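Long-range contacts in CRISPR system Cmr subunit Cmr1-1 (PDB 4W8Z), which is an RNA-binding subunit of the type III-B Cmr ribonucleoprotein complex, which it caps together with Cmr6 in CRISPR defence against invading nucleic acids: residues 44-49 and 62-67; 179-184 and 196-201. All blocks are in the same frame, centred on the assembly; numbering follows the deposited sequence.

Interaction 1 of 2, residues 44-49 and 62-67; sequences WWFRAL and KEIENQ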
loop_
_atom_site.group_PDB
_atom_site.type_symbol
_atom_site.label_atom_id
_atom_site.label_comp_id
_atom_site.label_asym_id
_atom_site.label_seq_id
_atom_site.Cartn_x
_atom_site.Cartn_y
_atom_site.Cartn_z
ATOM N N TRP A 44 -8.009 -4.920 4.670
ATOM C CA TRP A 44 -7.802 -4.845 3.229
ATOM C C TRP A 44 -6.848 -5.936 2.774
ATOM O O TRP A 44 -7.101 -6.624 1.786
ATOM C CB TRP A 44 -7.254 -3.479 2.818
ATOM C CG TRP A 44 -7.315 -3.248 1.334
ATOM C CD1 TRP A 44 -8.289 -2.583 0.653
ATOM C CD2 TRP A 44 -6.369 -3.689 0.346
ATOM N NE1 TRP A 44 -8.012 -2.577 -0.694
ATOM C CE2 TRP A 44 -6.839 -3.251 -0.910
ATOM C CE3 TRP A 44 -5.168 -4.407 0.404
ATOM C CZ2 TRP A 44 -6.156 -3.508 -2.096
ATOM C CZ3 TRP A 44 -4.493 -4.666 -0.775
ATOM C CH2 TRP A 44 -4.989 -4.218 -2.010
ATOM N N TRP A 45 -5.753 -6.096 3.510
ATOM C CA TRP A 45 -4.705 -7.021 3.109
ATOM C C TRP A 45 -5.087 -8.470 3.336
ATOM O O TRP A 45 -4.556 -9.361 2.677
ATOM C CB TRP A 45 -3.398 -6.689 3.833
ATOM C CG TRP A 45 -2.586 -5.733 3.038
ATOM C CD1 TRP A 45 -2.362 -4.416 3.311
ATOM C CD2 TRP A 45 -1.934 -6.003 1.793
ATOM N NE1 TRP A 45 -1.591 -3.854 2.324
ATOM C CE2 TRP A 45 -1.316 -4.807 1.378
ATOM C CE3 TRP A 45 -1.808 -7.144 0.991
ATOM C CZ2 TRP A 45 -0.577 -4.716 0.198
ATOM C CZ3 TRP A 45 -1.075 -7.053 -0.179
ATOM C CH2 TRP A 45 -0.467 -5.846 -0.564
ATOM N N PHE A 46 -6.014 -8.713 4.254
ATOM C CA PHE A 46 -6.519 -10.065 4.433
ATOM C C PHE A 46 -7.239 -10.516 3.170
ATOM O O PHE A 46 -7.119 -11.663 2.749
ATOM C CB PHE A 46 -7.461 -10.157 5.632
ATOM C CG PHE A 46 -8.193 -11.460 5.715
ATOM C CD1 PHE A 46 -7.567 -12.587 6.214
ATOM C CD2 PHE A 46 -9.502 -11.562 5.276
ATOM C CE1 PHE A 46 -8.236 -13.792 6.281
ATOM C CE2 PHE A 46 -10.175 -12.762 5.339
ATOM C CZ PHE A 46 -9.541 -13.880 5.844
ATOM N N ARG A 47 -7.990 -9.600 2.571
ATOM C CA ARG A 47 -8.764 -9.909 1.377
ATOM C C ARG A 47 -7.848 -10.194 0.197
ATOM O O ARG A 47 -8.154 -11.028 -0.651
ATOM C CB ARG A 47 -9.711 -8.762 1.034
ATOM C CG ARG A 47 -10.691 -8.403 2.132
ATOM C CD ARG A 47 -11.836 -7.593 1.558
ATOM N NE ARG A 47 -12.348 -8.231 0.348
ATOM C CZ ARG A 47 -13.501 -7.926 -0.238
ATOM N NH1 ARG A 47 -14.285 -6.986 0.275
ATOM N NH2 ARG A 47 -13.872 -8.569 -1.335
ATOM N N ALA A 48 -6.721 -9.493 0.150
ATOM C CA ALA A 48 -5.757 -9.669 -0.928
ATOM C C ALA A 48 -5.040 -11.008 -0.802
ATOM O O ALA A 48 -4.717 -11.646 -1.805
ATOM C CB ALA A 48 -4.754 -8.527 -0.937
ATOM N N LEU A 49 -4.791 -11.434 0.433
ATOM C CA LEU A 49 -4.167 -12.730 0.677
ATOM C C LEU A 49 -5.150 -13.863 0.412
ATOM O O LEU A 49 -4.914 -14.717 -0.440
ATOM C CB LEU A 49 -3.640 -12.828 2.112
ATOM C CG LEU A 49 -2.505 -11.889 2.524
ATOM C CD1 LEU A 49 -1.951 -12.289 3.886
ATOM C CD2 LEU A 49 -1.402 -11.863 1.478
ATOM N N LYS A 62 -16.120 -13.076 1.694
ATOM C CA LYS A 62 -16.773 -12.171 2.632
ATOM C C LYS A 62 -17.227 -12.893 3.896
ATOM O O LYS A 62 -17.340 -12.282 4.958
ATOM C CB LYS A 62 -17.968 -11.485 1.971
ATOM C CG LYS A 62 -18.358 -10.179 2.635
ATOM C CD LYS A 62 -17.194 -9.210 2.600
ATOM C CE LYS A 62 -17.602 -7.821 3.043
ATOM N NZ LYS A 62 -16.567 -6.821 2.661
ATOM N N GLU A 63 -17.491 -14.190 3.778
ATOM C CA GLU A 63 -17.876 -14.993 4.932
ATOM C C GLU A 63 -16.726 -15.092 5.928
ATOM O O GLU A 63 -16.900 -14.834 7.120
ATOM C CB GLU A 63 -18.320 -16.390 4.494
ATOM C CG GLU A 63 -19.618 -16.411 3.702
ATOM C CD GLU A 63 -19.969 -17.794 3.189
ATOM O OE1 GLU A 63 -20.930 -17.908 2.399
ATOM O OE2 GLU A 63 -19.283 -18.766 3.574
ATOM N N ILE A 64 -15.550 -15.455 5.427
ATOM C CA ILE A 64 -14.373 -15.604 6.270
ATOM C C ILE A 64 -13.893 -14.253 6.794
ATOM O O ILE A 64 -13.475 -14.145 7.948
ATOM C CB ILE A 64 -13.228 -16.300 5.513
ATOM C CG1 ILE A 64 -13.769 -17.516 4.759
ATOM C CG2 ILE A 64 -12.108 -16.693 6.473
ATOM C CD1 ILE A 64 -12.785 -18.657 4.636
ATOM N N GLU A 65 -13.963 -13.225 5.949
ATOM C CA GLU A 65 -13.548 -11.881 6.348
ATOM C C GLU A 65 -14.344 -11.378 7.547
ATOM O O GLU A 65 -13.773 -10.880 8.518
ATOM C CB GLU A 65 -13.697 -10.889 5.193
ATOM C CG GLU A 65 -13.425 -9.450 5.611
ATOM C CD GLU A 65 -13.816 -8.442 4.552
ATOM O OE1 GLU A 65 -13.809 -7.229 4.855
ATOM O OE2 GLU A 65 -14.131 -8.862 3.419
ATOM N N ASN A 66 -15.666 -11.503 7.472
ATOM C CA ASN A 66 -16.521 -11.149 8.595
ATOM C C ASN A 66 -16.252 -12.064 9.780
ATOM O O ASN A 66 -16.302 -11.636 10.931
ATOM C CB ASN A 66 -17.998 -11.221 8.199
ATOM C CG ASN A 66 -18.412 -10.083 7.287
ATOM O OD1 ASN A 66 -17.797 -9.016 7.287
ATOM N ND2 ASN A 66 -19.468 -10.302 6.508
ATOM N N GLN A 67 -15.949 -13.323 9.491
ATOM C CA GLN A 67 -15.719 -14.307 10.538
ATOM C C GLN A 67 -14.454 -13.982 11.334
ATOM O O GLN A 67 -14.346 -14.330 12.510
ATOM C CB GLN A 67 -15.626 -15.710 9.940
ATOM C CG GLN A 67 -16.076 -16.810 10.880
ATOM C CD GLN A 67 -16.063 -18.178 10.227
ATOM O OE1 GLN A 67 -15.665 -18.322 9.070
ATOM N NE2 GLN A 67 -16.501 -19.193 10.966
#
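Phe46 and Arg47 carry this contact from segment 44-49 of helix 38-54, one with an aromatic ring and the other with a charged chain, and both meet Glu65. The Phe46 ring reaches over with CG anti to the backbone N (chi1 170°). Its CE2 comes to 3.6 Å from CA of Glu65, so it leans on the backbone of the facing helix. At the ring's edge, near its plane, CZ meets the methyl CG2 of Ile64 at 3.9 Å, the two side chains crossing at about a right angle.

Beside this apolar patch Arg47 and Glu65 cross obliquely. The nearest approach is of the aliphatic chain, with Arg47 CD 3.2 Å from Glu65 OE2. Arg47 NE stands 3.6 Å from the same oxygen, a long salt bridge in which OE2 lies well out of the guanidinium plane and no N-H points at it. Lys62 NZ forms a salt bridge with Glu65 OE2 in its own helix, with a weak hydrogen bond of 3.3 Å, and also stands close to Arg47 NH1; the three side chains form a salt-bridge network. The carboxylate beside both like charges probably offsets part of their repulsion.

Further out, helix 38-54 holds OE1 of Glu65 by a salt bridge from Arg43, one turn before Arg47, and meets OE2 by the long one from Arg47. Phe46 also touches Ser145 of helix 136-152, and Ile64 touches Phe54. The segment axes approach to 10.6 Å at 142°, the near-antiparallel packing of a helical hairpin, here formed by helices 38-54 and 58-69 in the RAMP-superfamily region of the chain.

Interaction 2 of 2, residues 179-184 and 196-201; sequences LGLTTE and KRVLDV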
loop_
_atom_site.group_PDB
_atom_site.type_symbol
_atom_site.label_atom_id
_atom_site.label_comp_id
_atom_site.label_asym_id
_atom_site.label_seq_id
_atom_site.Cartn_x
_atom_site.Cartn_y
_atom_site.Cartn_z
ATOM N N LEU A 179 5.880 -19.790 11.378
ATOM C CA LEU A 179 5.817 -19.813 9.920
ATOM C C LEU A 179 7.183 -19.628 9.261
ATOM O O LEU A 179 7.299 -19.694 8.037
ATOM C CB LEU A 179 4.859 -18.732 9.416
ATOM C CG LEU A 179 3.411 -18.777 9.903
ATOM C CD1 LEU A 179 2.610 -17.698 9.219
ATOM C CD2 LEU A 179 2.802 -20.139 9.641
ATOM N N GLY A 180 8.211 -19.393 10.069
ATOM C CA GLY A 180 9.552 -19.190 9.550
ATOM C C GLY A 180 9.715 -17.857 8.841
ATOM O O GLY A 180 10.507 -17.731 7.908
ATOM N N LEU A 181 8.958 -16.859 9.281
ATOM C CA LEU A 181 9.051 -15.525 8.709
ATOM C C LEU A 181 9.888 -14.602 9.590
ATOM O O LEU A 181 10.247 -14.954 10.714
ATOM C CB LEU A 181 7.657 -14.941 8.494
ATOM C CG LEU A 181 6.892 -15.585 7.343
ATOM C CD1 LEU A 181 5.456 -15.101 7.316
ATOM C CD2 LEU A 181 7.590 -15.283 6.025
ATOM N N THR A 182 10.204 -13.424 9.067
ATOM C CA THR A 182 11.037 -12.468 9.778
ATOM C C THR A 182 10.252 -11.195 10.057
ATOM O O THR A 182 9.113 -11.053 9.617
ATOM C CB THR A 182 12.306 -12.117 8.977
ATOM O OG1 THR A 182 11.951 -11.355 7.814
ATOM C CG2 THR A 182 13.033 -13.381 8.545
ATOM N N THR A 183 10.865 -10.269 10.788
ATOM C CA THR A 183 10.243 -8.977 11.070
ATOM C C THR A 183 11.007 -7.865 10.363
ATOM O O THR A 183 10.704 -6.682 10.522
ATOM C CB THR A 183 10.185 -8.688 12.579
ATOM O OG1 THR A 183 11.484 -8.870 13.152
ATOM C CG2 THR A 183 9.209 -9.624 13.259
ATOM N N GLU A 184 11.995 -8.265 9.572
ATOM C CA GLU A 184 12.792 -7.334 8.791
ATOM C C GLU A 184 13.457 -8.077 7.634
ATOM O O GLU A 184 13.669 -9.289 7.704
ATOM C CB GLU A 184 13.843 -6.647 9.665
ATOM C CG GLU A 184 14.853 -7.592 10.300
ATOM C CD GLU A 184 14.281 -8.362 11.479
ATOM O OE1 GLU A 184 13.818 -7.714 12.445
ATOM O OE2 GLU A 184 14.282 -9.614 11.432
ATOM N N LYS A 196 6.569 -15.878 -1.053
ATOM C CA LYS A 196 6.212 -17.243 -1.414
ATOM C C LYS A 196 5.679 -17.994 -0.197
ATOM O O LYS A 196 4.666 -18.692 -0.275
ATOM C CB LYS A 196 7.421 -17.969 -2.004
ATOM C CG LYS A 196 7.089 -19.234 -2.786
ATOM C CD LYS A 196 7.754 -20.456 -2.166
ATOM C CE LYS A 196 7.748 -21.636 -3.124
ATOM N NZ LYS A 196 8.640 -21.395 -4.295
ATOM N N ARG A 197 6.367 -17.837 0.928
ATOM C CA ARG A 197 5.971 -18.474 2.175
ATOM C C ARG A 197 4.581 -18.027 2.628
ATOM O O ARG A 197 3.743 -18.857 2.985
ATOM C CB ARG A 197 7.004 -18.174 3.259
ATOM C CG ARG A 197 6.564 -18.518 4.671
ATOM C CD ARG A 197 6.324 -20.005 4.829
ATOM N NE ARG A 197 7.345 -20.800 4.153
ATOM C CZ ARG A 197 8.523 -21.115 4.679
ATOM N NH1 ARG A 197 8.846 -20.693 5.893
ATOM N NH2 ARG A 197 9.380 -21.844 3.983
ATOM N N VAL A 198 4.345 -16.717 2.612
ATOM C CA VAL A 198 3.071 -16.151 3.046
ATOM C C VAL A 198 1.942 -16.648 2.150
ATOM O O VAL A 198 0.852 -16.974 2.623
ATOM C CB VAL A 198 3.096 -14.602 3.039
ATOM C CG1 VAL A 198 1.696 -14.039 3.245
ATOM C CG2 VAL A 198 4.055 -14.072 4.100
ATOM N N LEU A 199 2.215 -16.720 0.853
ATOM C CA LEU A 199 1.237 -17.244 -0.086
ATOM C C LEU A 199 0.930 -18.700 0.254
ATOM O O LEU A 199 -0.221 -19.056 0.486
ATOM C CB LEU A 199 1.741 -17.123 -1.524
ATOM C CG LEU A 199 0.635 -17.140 -2.579
ATOM C CD1 LEU A 199 -0.149 -15.831 -2.539
ATOM C CD2 LEU A 199 1.204 -17.415 -3.971
ATOM N N ASP A 200 1.972 -19.526 0.312
ATOM C CA ASP A 200 1.831 -20.961 0.550
ATOM C C ASP A 200 1.133 -21.309 1.863
ATOM O O ASP A 200 0.305 -22.216 1.906
ATOM C CB ASP A 200 3.203 -21.629 0.518
ATOM C CG ASP A 200 3.788 -21.685 -0.874
ATOM O OD1 ASP A 200 3.007 -21.721 -1.844
ATOM O OD2 ASP A 200 5.031 -21.701 -0.995
ATOM N N VAL A 201 1.469 -20.595 2.931
ATOM C CA VAL A 201 0.889 -20.866 4.242
ATOM C C VAL A 201 -0.593 -20.484 4.325
ATOM O O VAL A 201 -1.408 -21.245 4.852
ATOM C CB VAL A 201 1.672 -20.129 5.347
ATOM C CG1 VAL A 201 0.824 -19.953 6.587
ATOM C CG2 VAL A 201 2.937 -20.886 5.678
#
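A loop folds back on a helix here: 179-184, which follows the short helix 174-178, lies against one side of helix 188-206 through three apolar meetings and one hydrogen bond from an arginine to a main-chain carbonyl. That bond runs from Arg197 NH1 to Leu179 O, 2.8 Å long with an N-H...O angle of 151°. The oxygen sits near the guanidinium plane, at its edge, while the donor is tilted 23° from the carbonyl plane. In the Arg197 chain the bend at chi2 (63°) sets CD 3.4 Å from Leu179 O, and the bend at chi3 leaves NE 4.0 Å from the same oxygen.

The carbonyl is presented where the preceding helix ends. Gly180, with positive phi, closes the last turn in a Schellman motif, and the chain then leaves in extended form through Leu181.

On one side of the polar bond Leu179 CD2 rests 3.6 Å from Val201 CG1. Leu181 serves two partners with its two methyls: CD2 lies 3.7 Å from Arg197 CG, the chains sliding past each other in opposite directions, and CD1 lies 3.7 Å from Val198 CG2. The aliphatic part of Arg197 is therefore packed against leucine while NH1 bonds to the backbone carbonyl.

Beyond the pair, Leu144 of helix 136-152 touches Leu179, Val198 and Val201, and Trp147 adds to the cover of Val198. Leu181 also touches Leu176, and so meets both the short helix before it and helix 188-206, which in turn packs on helix 136-152.

Both segments of interaction 1 come earlier in the chain than those of interaction 2, and their centres lie about 18 Å apart, yet they touch. Leu49 CD1, in helix 38-54, packs 4.1 Å from Val198 CG1, in helix 188-206. Helix 136-152 touches both contacts and so gives a second connection. The first contact thus pairs helix 38-54 with its successor, and the second fastens a loop to a helix that also packs on helix 38-54. The chain is in its apo form, with no RNA to which either contact could be related.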